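Local coordinates for fatty acid-binding protein homolog (Ascaris suum, PDB 6I8X), which binds fatty acids such as vaccenic acid inside its beta-barrel and may sequester toxic fatty acids or help maintain the eggshell's lipid layer, at residues A[54-59]-A[75-80]; A[85-88]-A[92-95]; A[110-113]-A[117-120]. All blocks are in the same frame, centred on the assembly; numbering follows the deposited sequence.

The three contacts follow one another along the chain and belong to the ten-stranded antiparallel barrel of the fatty acid-binding protein family. Contact 1 joins the loop after strand 47-53 to the end of strand 72-78. Contact 2 is the hairpin of strands 84-87 and 93-100, contact 3 that of strands 105-112 and 119-127. The centre of contact 1 lies about 17 Å from that of contact 2 and about 23 Å from that of contact 3. Strands 72-78 and 84-87, successive in the chain, are the outermost of the sheet, and His-75 ND1 and Asp-86 OD2 hydrogen-bond between them. Contacts 2 and 3, centres about 10 Å apart, meet through His-94 and His-110 in the wall around the fatty acid.

Contact 1: A[54-59]-A[75-80]; sequences AASGKP and HKDWAL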
ATOM      1  N   ALA A  54       4.085   4.500 -14.919  1.00 42.47           N
ATOM      2  CA  ALA A  54       4.440   5.913 -14.700  1.00 42.89           C
ATOM      3  C   ALA A  54       3.996   6.842 -15.833  1.00 48.57           C
ATOM      4  O   ALA A  54       4.318   6.592 -16.990  1.00 48.49           O
ATOM      5  CB  ALA A  54       5.935   6.053 -14.458  1.00 43.86           C
ATOM      6  N   ALA A  55       3.279   7.931 -15.484  1.00 46.94           N
ATOM      7  CA  ALA A  55       2.794   8.941 -16.432  1.00 48.15           C
ATOM      8  C   ALA A  55       3.946   9.557 -17.250  1.00 53.48           C
ATOM      9  O   ALA A  55       3.723  10.039 -18.359  1.00 53.91           O
ATOM     10  CB  ALA A  55       2.030  10.025 -15.693  1.00 48.89           C
ATOM     11  N   SER A  56       5.181   9.494 -16.714  1.00 50.19           N
ATOM     12  CA  SER A  56       6.399   9.988 -17.364  1.00 51.15           C
ATOM     13  C   SER A  56       6.845   9.102 -18.563  1.00 56.16           C
ATOM     14  O   SER A  56       7.701   9.521 -19.352  1.00 58.17           O
ATOM     15  CB  SER A  56       7.522  10.087 -16.340  1.00 53.61           C
ATOM     16  OG  SER A  56       7.926   8.776 -15.989  1.00 63.13           O
ATOM     17  N   GLY A  57       6.288   7.893 -18.666  1.00 50.73           N
ATOM     18  CA  GLY A  57       6.576   6.967 -19.756  1.00 50.38           C
ATOM     19  C   GLY A  57       7.807   6.105 -19.580  1.00 54.43           C
ATOM     20  O   GLY A  57       8.147   5.330 -20.483  1.00 53.03           O
ATOM     21  N   LYS A  58       8.482   6.217 -18.419  1.00 52.00           N
ATOM     22  CA  LYS A  58       9.682   5.416 -18.125  1.00 52.17           C
ATOM     23  C   LYS A  58       9.287   3.933 -17.931  1.00 53.52           C
ATOM     24  O   LYS A  58       8.439   3.645 -17.079  1.00 51.61           O
ATOM     25  CB  LYS A  58      10.430   5.957 -16.887  1.00 55.34           C
ATOM     26  CG  LYS A  58      10.866   7.419 -17.008  1.00 65.93           C
ATOM     27  CD  LYS A  58      11.405   7.960 -15.700  1.00 77.18           C
ATOM     28  CE  LYS A  58      11.949   9.360 -15.850  1.00 92.62           C
ATOM     29  NZ  LYS A  58      12.489   9.885 -14.568  1.00102.81           N
ATOM     30  N   PRO A  59       9.823   2.994 -18.756  1.00 49.82           N
ATOM     31  CA  PRO A  59       9.462   1.568 -18.587  1.00 48.33           C
ATOM     32  C   PRO A  59       9.846   0.999 -17.212  1.00 50.17           C
ATOM     33  O   PRO A  59      10.884   1.379 -16.659  1.00 48.96           O
ATOM     34  CB  PRO A  59      10.232   0.868 -19.718  1.00 50.21           C
ATOM     35  CG  PRO A  59      11.364   1.788 -20.024  1.00 55.80           C
ATOM     36  CD  PRO A  59      10.834   3.169 -19.825  1.00 51.89           C
ATOM     37  N   HIS A  75       2.740   8.775  -4.965  1.00 37.06           N
ATOM     38  CA  HIS A  75       4.103   8.264  -5.168  1.00 35.95           C
ATOM     39  C   HIS A  75       4.353   8.083  -6.666  1.00 38.90           C
ATOM     40  O   HIS A  75       3.758   7.208  -7.288  1.00 37.03           O
ATOM     41  CB  HIS A  75       4.301   6.964  -4.368  1.00 35.13           C
ATOM     42  CG  HIS A  75       3.879   7.092  -2.931  1.00 37.83           C
ATOM     43  ND1 HIS A  75       4.210   8.212  -2.170  1.00 39.54           N
ATOM     44  CD2 HIS A  75       3.167   6.235  -2.158  1.00 37.82           C
ATOM     45  CE1 HIS A  75       3.678   8.000  -0.977  1.00 38.13           C
ATOM     46  NE2 HIS A  75       3.075   6.809  -0.911  1.00 37.54           N
ATOM     47  N   LYS A  76       5.193   8.957  -7.245  1.00 37.18           N
ATOM     48  CA  LYS A  76       5.482   8.991  -8.683  1.00 37.25           C
ATOM     49  C   LYS A  76       6.842   8.471  -9.081  1.00 43.14           C
ATOM     50  O   LYS A  76       7.844   8.788  -8.440  1.00 43.20           O
ATOM     51  CB  LYS A  76       5.305  10.416  -9.243  1.00 39.86           C
ATOM     52  CG  LYS A  76       3.986  11.114  -8.864  1.00 54.24           C
ATOM     53  CD  LYS A  76       2.783  10.593  -9.653  1.00 64.62           C
ATOM     54  CE  LYS A  76       1.626  11.565  -9.627  1.00 87.33           C
ATOM     55  NZ  LYS A  76       1.945  12.839 -10.340  1.00100.40           N
ATOM     56  N   ASP A  77       6.867   7.715 -10.193  1.00 40.93           N
ATOM     57  CA  ASP A  77       8.044   7.150 -10.848  1.00 42.33           C
ATOM     58  C   ASP A  77       8.865   6.201  -9.994  1.00 42.78           C
ATOM     59  O   ASP A  77      10.097   6.267 -10.026  1.00 44.36           O
ATOM     60  CB  ASP A  77       8.945   8.268 -11.423  1.00 47.31           C
ATOM     61  CG  ASP A  77       8.560   8.623 -12.824  1.00 65.04           C
ATOM     62  OD1 ASP A  77       8.689   7.752 -13.705  1.00 69.47           O
ATOM     63  OD2 ASP A  77       8.080   9.750 -13.033  1.00 70.30           O
ATOM     64  N   TRP A  78       8.209   5.301  -9.271  1.00 35.57           N
ATOM     65  CA  TRP A  78       8.953   4.331  -8.474  1.00 34.62           C
ATOM     66  C   TRP A  78       9.201   3.003  -9.239  1.00 38.35           C
ATOM     67  O   TRP A  78       8.511   2.699 -10.209  1.00 37.50           O
ATOM     68  CB  TRP A  78       8.324   4.102  -7.096  1.00 31.37           C
ATOM     69  CG  TRP A  78       6.881   3.686  -7.145  1.00 30.69           C
ATOM     70  CD1 TRP A  78       5.795   4.495  -6.987  1.00 32.62           C
ATOM     71  CD2 TRP A  78       6.369   2.354  -7.327  1.00 29.55           C
ATOM     72  NE1 TRP A  78       4.643   3.757  -7.066  1.00 30.80           N
ATOM     73  CE2 TRP A  78       4.962   2.444  -7.313  1.00 31.80           C
ATOM     74  CE3 TRP A  78       6.968   1.092  -7.524  1.00 30.94           C
ATOM     75  CZ2 TRP A  78       4.134   1.330  -7.503  1.00 30.95           C
ATOM     76  CZ3 TRP A  78       6.153  -0.007  -7.756  1.00 31.74           C
ATOM     77  CH2 TRP A  78       4.750   0.110  -7.723  1.00 31.66           C
ATOM     78  N   ALA A  79      10.207   2.248  -8.810  1.00 34.12           N
ATOM     79  CA  ALA A  79      10.532   0.964  -9.400  1.00 34.52           C
ATOM     80  C   ALA A  79      10.449  -0.107  -8.316  1.00 39.98           C
ATOM     81  O   ALA A  79      10.680   0.188  -7.135  1.00 40.41           O
ATOM     82  CB  ALA A  79      11.943   1.006  -9.991  1.00 36.48           C
ATOM     83  N   LEU A  80      10.119  -1.347  -8.702  1.00 37.07           N
ATOM     84  CA  LEU A  80      10.084  -2.474  -7.760  1.00 37.08           C
ATOM     85  C   LEU A  80      11.520  -2.779  -7.246  1.00 42.22           C
ATOM     86  O   LEU A  80      12.480  -2.816  -8.034  1.00 41.60           O
ATOM     87  CB  LEU A  80       9.414  -3.707  -8.402  1.00 36.66           C
ATOM     88  CG  LEU A  80       7.887  -3.573  -8.684  1.00 39.82           C
ATOM     89  CD1 LEU A  80       7.390  -4.675  -9.613  1.00 39.54           C
ATOM     90  CD2 LEU A  80       7.065  -3.583  -7.399  1.00 39.29           C
TER
HETATM   91  O   HOH W   1       5.300   9.336 -13.396  1.00 47.22           O
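Ser-56 sets its OG between its own backbone N and carbonyl carbon (chi1 71°), while Asp-77 turns its carboxylate back toward the 54-59 loop (chi1 -89°). The two meet where a type I beta turn, Ala-54 to Gly-57, faces a G1 beta bulge in which Asp-77 and Trp-78 both oppose Tyr-62. The turn is closed by Gly-57 N donating to Ala-54 O at 2.9 Å, and glycine suits its last place because phi is positive. Asp-77 also has positive phi, a conformation aspartate tolerates better than most residues, and here the strand turns a corner of the barrel.

The carboxylate is the centre of the contact. The compact CB of Ala-54 lies 3.3 Å from Asp-77 OD1. Lys-58, extended, crosses the Asp-77 side chain at about a right angle, its CD 3.4 Å from Asp-77 OD1; its NZ stays beyond salt-bridge range and probably adds a modest attraction. Asp-63 of strand 62-68 ties both sides together, accepting from Ala-55 N and Asp-77 N. A water donates to Asp-77 OD2 and weakly accepts from Ser-56 N. The small serine comes close enough for Ser-56 OG to donate a 2.6 Å hydrogen bond to the syn lone pair of Asp-77 OD1.

Contact 2: A[85-88]-A[92-95]; sequences QDEA and TQHK
Gln-85 to Glu-87 and Gln-93 to Lys-95 are short strand segments that run antiparallel with a marked twist, 144° apart in direction. Asp-86 and His-94 form the hydrogen-bonded pair, with Asp-86 N to His-94 O at 3.1 Å and His-94 N to Asp-86 O at 2.9 Å; Gln-85 with Lys-95 and Glu-87 with Gln-93 are non-hydrogen-bonded pairs. Ala-88 N to Thr-92 O, 2.8 Å, continues the ladder toward the turn, which probably borders the portal, as in other family members.

On the face of Gln-85 and Gln-93 two amides meet with planes 60° apart. Gln-93 bends at chi2 (-72°), which turns its amide toward strand 84-87, and Gln-85 NE2 donates almost straight to a lone pair of Gln-93 OE1 at 3.1 Å. A water joins Gln-93 NE2 to Asp-86 OD1. Long polar chains suit this outer face, where Glu-87 also reaches Lys-71 in a salt bridge.

On the side of His-94, the methyl of Ala-88, just past the strand, sits over the ring, Ala-88 CB 3.5 Å from the His-94 centroid, a CH-pi contact; the small methyl suits this close approach. His-94 ND1 hydrogen-bonds His-110 ND1, where one nitrogen must accept and is therefore unprotonated. Asp-90 and Asp-86 could favour a proton on His-94 NE2 and His-75 ND1, respectively.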
ATOM      1  N   GLN A  85      11.926   8.107  -0.693  1.00 44.28           N
ATOM      2  CA  GLN A  85      11.416   8.820   0.468  1.00 44.57           C
ATOM      3  C   GLN A  85      10.256   9.715   0.029  1.00 48.26           C
ATOM      4  O   GLN A  85      10.369  10.404  -0.986  1.00 48.71           O
ATOM      5  CB  GLN A  85      12.516   9.645   1.158  1.00 47.41           C
ATOM      6  CG  GLN A  85      12.055  10.142   2.529  1.00 56.21           C
ATOM      7  CD  GLN A  85      13.077  10.972   3.254  1.00 71.96           C
ATOM      8  OE1 GLN A  85      14.185  10.515   3.576  1.00 65.43           O
ATOM      9  NE2 GLN A  85      12.678  12.181   3.608  1.00 61.71           N
ATOM     10  N   ASP A  86       9.141   9.684   0.779  1.00 43.23           N
ATOM     11  CA  ASP A  86       7.955  10.495   0.496  1.00 42.03           C
ATOM     12  C   ASP A  86       7.038  10.635   1.704  1.00 44.93           C
ATOM     13  O   ASP A  86       7.210   9.949   2.716  1.00 44.94           O
ATOM     14  CB  ASP A  86       7.160   9.921  -0.691  1.00 42.50           C
ATOM     15  CG  ASP A  86       6.376  10.946  -1.477  1.00 49.55           C
ATOM     16  OD1 ASP A  86       6.448  12.146  -1.131  1.00 51.24           O
ATOM     17  OD2 ASP A  86       5.681  10.551  -2.426  1.00 54.81           O
ATOM     18  N   GLU A  87       6.058  11.539   1.593  1.00 40.23           N
ATOM     19  CA  GLU A  87       5.079  11.758   2.629  1.00 38.88           C
ATOM     20  C   GLU A  87       4.061  10.612   2.588  1.00 41.99           C
ATOM     21  O   GLU A  87       3.576  10.229   1.509  1.00 39.79           O
ATOM     22  CB  GLU A  87       4.403  13.129   2.455  1.00 40.48           C
ATOM     23  CG  GLU A  87       3.453  13.472   3.590  1.00 51.40           C
ATOM     24  CD  GLU A  87       2.848  14.861   3.566  1.00 75.73           C
ATOM     25  OE1 GLU A  87       2.296  15.259   2.516  1.00 62.66           O
ATOM     26  OE2 GLU A  87       2.844  15.517   4.632  1.00 82.98           O
ATOM     27  N   ALA A  88       3.759  10.060   3.780  1.00 38.63           N
ATOM     28  CA  ALA A  88       2.795   8.985   3.941  1.00 36.98           C
ATOM     29  C   ALA A  88       1.481   9.562   4.477  1.00 40.92           C
ATOM     30  O   ALA A  88       1.392  10.784   4.672  1.00 40.92           O
ATOM     31  CB  ALA A  88       3.349   7.906   4.861  1.00 37.73           C
ATOM     32  N   THR A  92       3.745  12.338   7.598  1.00 47.89           N
ATOM     33  CA  THR A  92       5.169  12.322   7.920  1.00 48.42           C
ATOM     34  C   THR A  92       5.941  11.684   6.746  1.00 50.49           C
ATOM     35  O   THR A  92       5.342  11.052   5.874  1.00 47.94           O
ATOM     36  CB  THR A  92       5.429  11.582   9.264  1.00 54.58           C
ATOM     37  OG1 THR A  92       5.212  10.173   9.083  1.00 55.91           O
ATOM     38  CG2 THR A  92       4.577  12.119  10.429  1.00 47.71           C
ATOM     39  N   GLN A  93       7.267  11.842   6.748  1.00 47.80           N
ATOM     40  CA  GLN A  93       8.165  11.273   5.753  1.00 47.52           C
ATOM     41  C   GLN A  93       8.473   9.825   6.105  1.00 49.67           C
ATOM     42  O   GLN A  93       8.762   9.515   7.261  1.00 50.44           O
ATOM     43  CB  GLN A  93       9.473  12.081   5.692  1.00 50.91           C
ATOM     44  CG  GLN A  93       9.291  13.506   5.184  1.00 56.82           C
ATOM     45  CD  GLN A  93       9.005  13.527   3.713  1.00 61.00           C
ATOM     46  OE1 GLN A  93       9.840  13.157   2.888  1.00 56.58           O
ATOM     47  NE2 GLN A  93       7.808  13.959   3.362  1.00 48.54           N
ATOM     48  N   HIS A  94       8.402   8.944   5.113  1.00 44.02           N
ATOM     49  CA  HIS A  94       8.682   7.518   5.270  1.00 42.92           C
ATOM     50  C   HIS A  94       9.596   7.107   4.147  1.00 45.61           C
ATOM     51  O   HIS A  94       9.537   7.695   3.071  1.00 45.66           O
ATOM     52  CB  HIS A  94       7.382   6.656   5.109  1.00 42.03           C
ATOM     53  CG  HIS A  94       6.423   6.651   6.264  1.00 45.39           C
ATOM     54  ND1 HIS A  94       5.411   5.706   6.343  1.00 46.33           N
ATOM     55  CD2 HIS A  94       6.314   7.490   7.325  1.00 47.89           C
ATOM     56  CE1 HIS A  94       4.731   5.992   7.445  1.00 45.50           C
ATOM     57  NE2 HIS A  94       5.246   7.043   8.079  1.00 46.98           N
ATOM     58  N   LYS A  95      10.377   6.052   4.370  1.00 41.48           N
ATOM     59  CA  LYS A  95      11.161   5.393   3.354  1.00 42.13           C
ATOM     60  C   LYS A  95      10.255   4.239   2.889  1.00 45.33           C
ATOM     61  O   LYS A  95       9.775   3.444   3.705  1.00 44.40           O
ATOM     62  CB  LYS A  95      12.518   4.912   3.904  1.00 46.35           C
ATOM     63  CG  LYS A  95      13.523   6.065   4.026  1.00 51.63           C
ATOM     64  CD  LYS A  95      14.933   5.584   4.310  1.00 69.44           C
ATOM     65  CE  LYS A  95      15.925   6.722   4.459  1.00 89.99           C
ATOM     66  NZ  LYS A  95      16.061   7.537   3.216  1.00102.74           N
TER
HETATM   67  O   HOH W   2       7.396  14.948   0.327  1.00 63.27           O

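Contact 3: A[110-113]-A[117-120]; sequences HIKV and TDVE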
ATOM      1  N   HIS A 110       7.290   0.289   4.697  1.00 40.84           N
ATOM      2  CA  HIS A 110       7.440   1.645   5.216  1.00 40.66           C
ATOM      3  C   HIS A 110       8.388   1.628   6.387  1.00 46.74           C
ATOM      4  O   HIS A 110       8.297   0.758   7.261  1.00 45.68           O
ATOM      5  CB  HIS A 110       6.097   2.235   5.673  1.00 39.53           C
ATOM      6  CG  HIS A 110       5.131   2.498   4.561  1.00 41.68           C
ATOM      7  ND1 HIS A 110       4.562   3.750   4.384  1.00 43.22           N
ATOM      8  CD2 HIS A 110       4.631   1.660   3.626  1.00 42.54           C
ATOM      9  CE1 HIS A 110       3.758   3.640   3.340  1.00 41.66           C
ATOM     10  NE2 HIS A 110       3.775   2.407   2.842  1.00 41.85           N
ATOM     11  N   ILE A 111       9.315   2.583   6.387  1.00 45.65           N
ATOM     12  CA  ILE A 111      10.231   2.823   7.490  1.00 47.75           C
ATOM     13  C   ILE A 111      10.008   4.289   7.849  1.00 51.96           C
ATOM     14  O   ILE A 111      10.114   5.140   6.973  1.00 50.73           O
ATOM     15  CB  ILE A 111      11.732   2.524   7.174  1.00 52.52           C
ATOM     16  CG1 ILE A 111      11.956   1.075   6.673  1.00 53.14           C
ATOM     17  CG2 ILE A 111      12.586   2.815   8.399  1.00 53.69           C
ATOM     18  CD1 ILE A 111      13.402   0.775   6.111  1.00 55.23           C
ATOM     19  N   LYS A 112       9.696   4.590   9.113  1.00 50.17           N
ATOM     20  CA  LYS A 112       9.534   5.988   9.522  1.00 50.68           C
ATOM     21  C   LYS A 112      10.910   6.673   9.547  1.00 56.44           C
ATOM     22  O   LYS A 112      11.882   6.077  10.013  1.00 55.30           O
ATOM     23  CB  LYS A 112       8.796   6.100  10.868  1.00 52.72           C
ATOM     24  CG  LYS A 112       7.302   5.969  10.705  1.00 62.58           C
ATOM     25  CD  LYS A 112       6.573   5.834  12.019  1.00 77.76           C
ATOM     26  CE  LYS A 112       5.110   5.531  11.780  1.00 88.40           C
ATOM     27  NZ  LYS A 112       4.406   5.147  13.031  1.00100.48           N
ATOM     28  N   VAL A 113      11.003   7.877   8.950  1.00 54.96           N
ATOM     29  CA  VAL A 113      12.244   8.651   8.887  1.00 57.17           C
ATOM     30  C   VAL A 113      12.657   9.113  10.312  1.00 65.41           C
ATOM     31  O   VAL A 113      13.829   8.984  10.694  1.00 66.03           O
ATOM     32  CB  VAL A 113      12.147   9.817   7.852  1.00 60.26           C
ATOM     33  CG1 VAL A 113      13.318  10.800   7.983  1.00 62.06           C
ATOM     34  CG2 VAL A 113      12.074   9.274   6.429  1.00 58.71           C
ATOM     35  N   THR A 117      13.233   2.530  13.705  1.00 66.02           N
ATOM     36  CA  THR A 117      12.899   1.255  14.357  1.00 65.68           C
ATOM     37  C   THR A 117      11.484   0.814  13.958  1.00 67.12           C
ATOM     38  O   THR A 117      11.153  -0.368  14.060  1.00 67.07           O
ATOM     39  CB  THR A 117      13.066   1.367  15.888  1.00 73.93           C
ATOM     40  OG1 THR A 117      12.151   2.340  16.397  1.00 75.27           O
ATOM     41  CG2 THR A 117      14.497   1.712  16.308  1.00 70.10           C
ATOM     42  N   ASP A 118      10.651   1.772  13.509  1.00 61.04           N
ATOM     43  CA  ASP A 118       9.292   1.496  13.061  1.00 58.25           C
ATOM     44  C   ASP A 118       9.287   1.048  11.571  1.00 58.40           C
ATOM     45  O   ASP A 118       9.252   1.883  10.661  1.00 56.61           O
ATOM     46  CB  ASP A 118       8.382   2.709  13.313  1.00 59.54           C
ATOM     47  CG  ASP A 118       6.908   2.360  13.407  1.00 71.45           C
ATOM     48  OD1 ASP A 118       6.518   1.277  12.913  1.00 71.29           O
ATOM     49  OD2 ASP A 118       6.140   3.174  13.966  1.00 78.14           O
ATOM     50  N   VAL A 119       9.364  -0.280  11.354  1.00 53.41           N
ATOM     51  CA  VAL A 119       9.401  -0.943  10.046  1.00 51.91           C
ATOM     52  C   VAL A 119       8.163  -1.822   9.911  1.00 52.29           C
ATOM     53  O   VAL A 119       7.922  -2.680  10.763  1.00 51.64           O
ATOM     54  CB  VAL A 119      10.699  -1.778   9.842  1.00 57.45           C
ATOM     55  CG1 VAL A 119      10.682  -2.535   8.510  1.00 56.40           C
ATOM     56  CG2 VAL A 119      11.946  -0.905   9.940  1.00 59.11           C
ATOM     57  N   GLU A 120       7.398  -1.629   8.824  1.00 45.56           N
ATOM     58  CA  GLU A 120       6.203  -2.416   8.567  1.00 43.58           C
ATOM     59  C   GLU A 120       5.986  -2.710   7.080  1.00 45.64           C
ATOM     60  O   GLU A 120       6.047  -1.797   6.252  1.00 44.52           O
ATOM     61  CB  GLU A 120       4.962  -1.757   9.191  1.00 44.10           C
ATOM     62  CG  GLU A 120       3.698  -2.538   8.877  1.00 51.66           C
ATOM     63  CD  GLU A 120       2.485  -2.289   9.736  1.00 60.26           C
ATOM     64  OE1 GLU A 120       2.196  -1.109  10.029  1.00 57.64           O
ATOM     65  OE2 GLU A 120       1.770  -3.271  10.037  1.00 52.85           O
TER
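The beta hairpin of strands 105-112 and 119-127 carries this contact, at the end beside its turn. His-110 and Glu-120 are a hydrogen-bonded antiparallel pair: His-110 N donates to Glu-120 O at 2.9 Å and Glu-120 N to His-110 O at 3.0 Å. A third bond, Lys-112 N to Asp-118 O at 3.1 Å, extends the ladder to Asp-118, just before strand 119-127. Between these bonds lies the non-hydrogen-bonded pair Ile-111 and Val-119, whose beta-branched side chains suit extended backbone. They run alongside each other in the same direction, Ile-111 CG1 3.8 Å from Val-119 CG2, and give an apolar patch to a partly exposed surface.

Nearer the turn, Lys-112 and Asp-118 point toward each other's segments and cross obliquely. The lysine stays extended beyond CG, and Asp-118 swings CG anti to its backbone N (chi1 -157°), which brings OD2 to the lysine tip. Lys-112 NZ stands 2.8 Å from Asp-118 OD2 in a salt bridge, approaching from above the carboxylate plane, about 45° out of it. The methylenes run along the same oxygen, Lys-112 CD coming within 3.3 Å of Asp-118 OD2.

In the barrel of this family a pair of helices covers the opening, and here the hairpin is tied to that lid. Arg-32, just after helix 25-31, makes salt bridges with Asp-118 OD1 and Glu-120 OE1, and Tyr-28 OH of the helix is hydrogen-bonded to Glu-120 OE2. Asp-118 thus divides its two oxygens, OD2 to Lys-112 and OD1 to Arg-32. The buried Glu-120 has both oxygens satisfied, while His-110 NE2 is held by Glu-108 OE2.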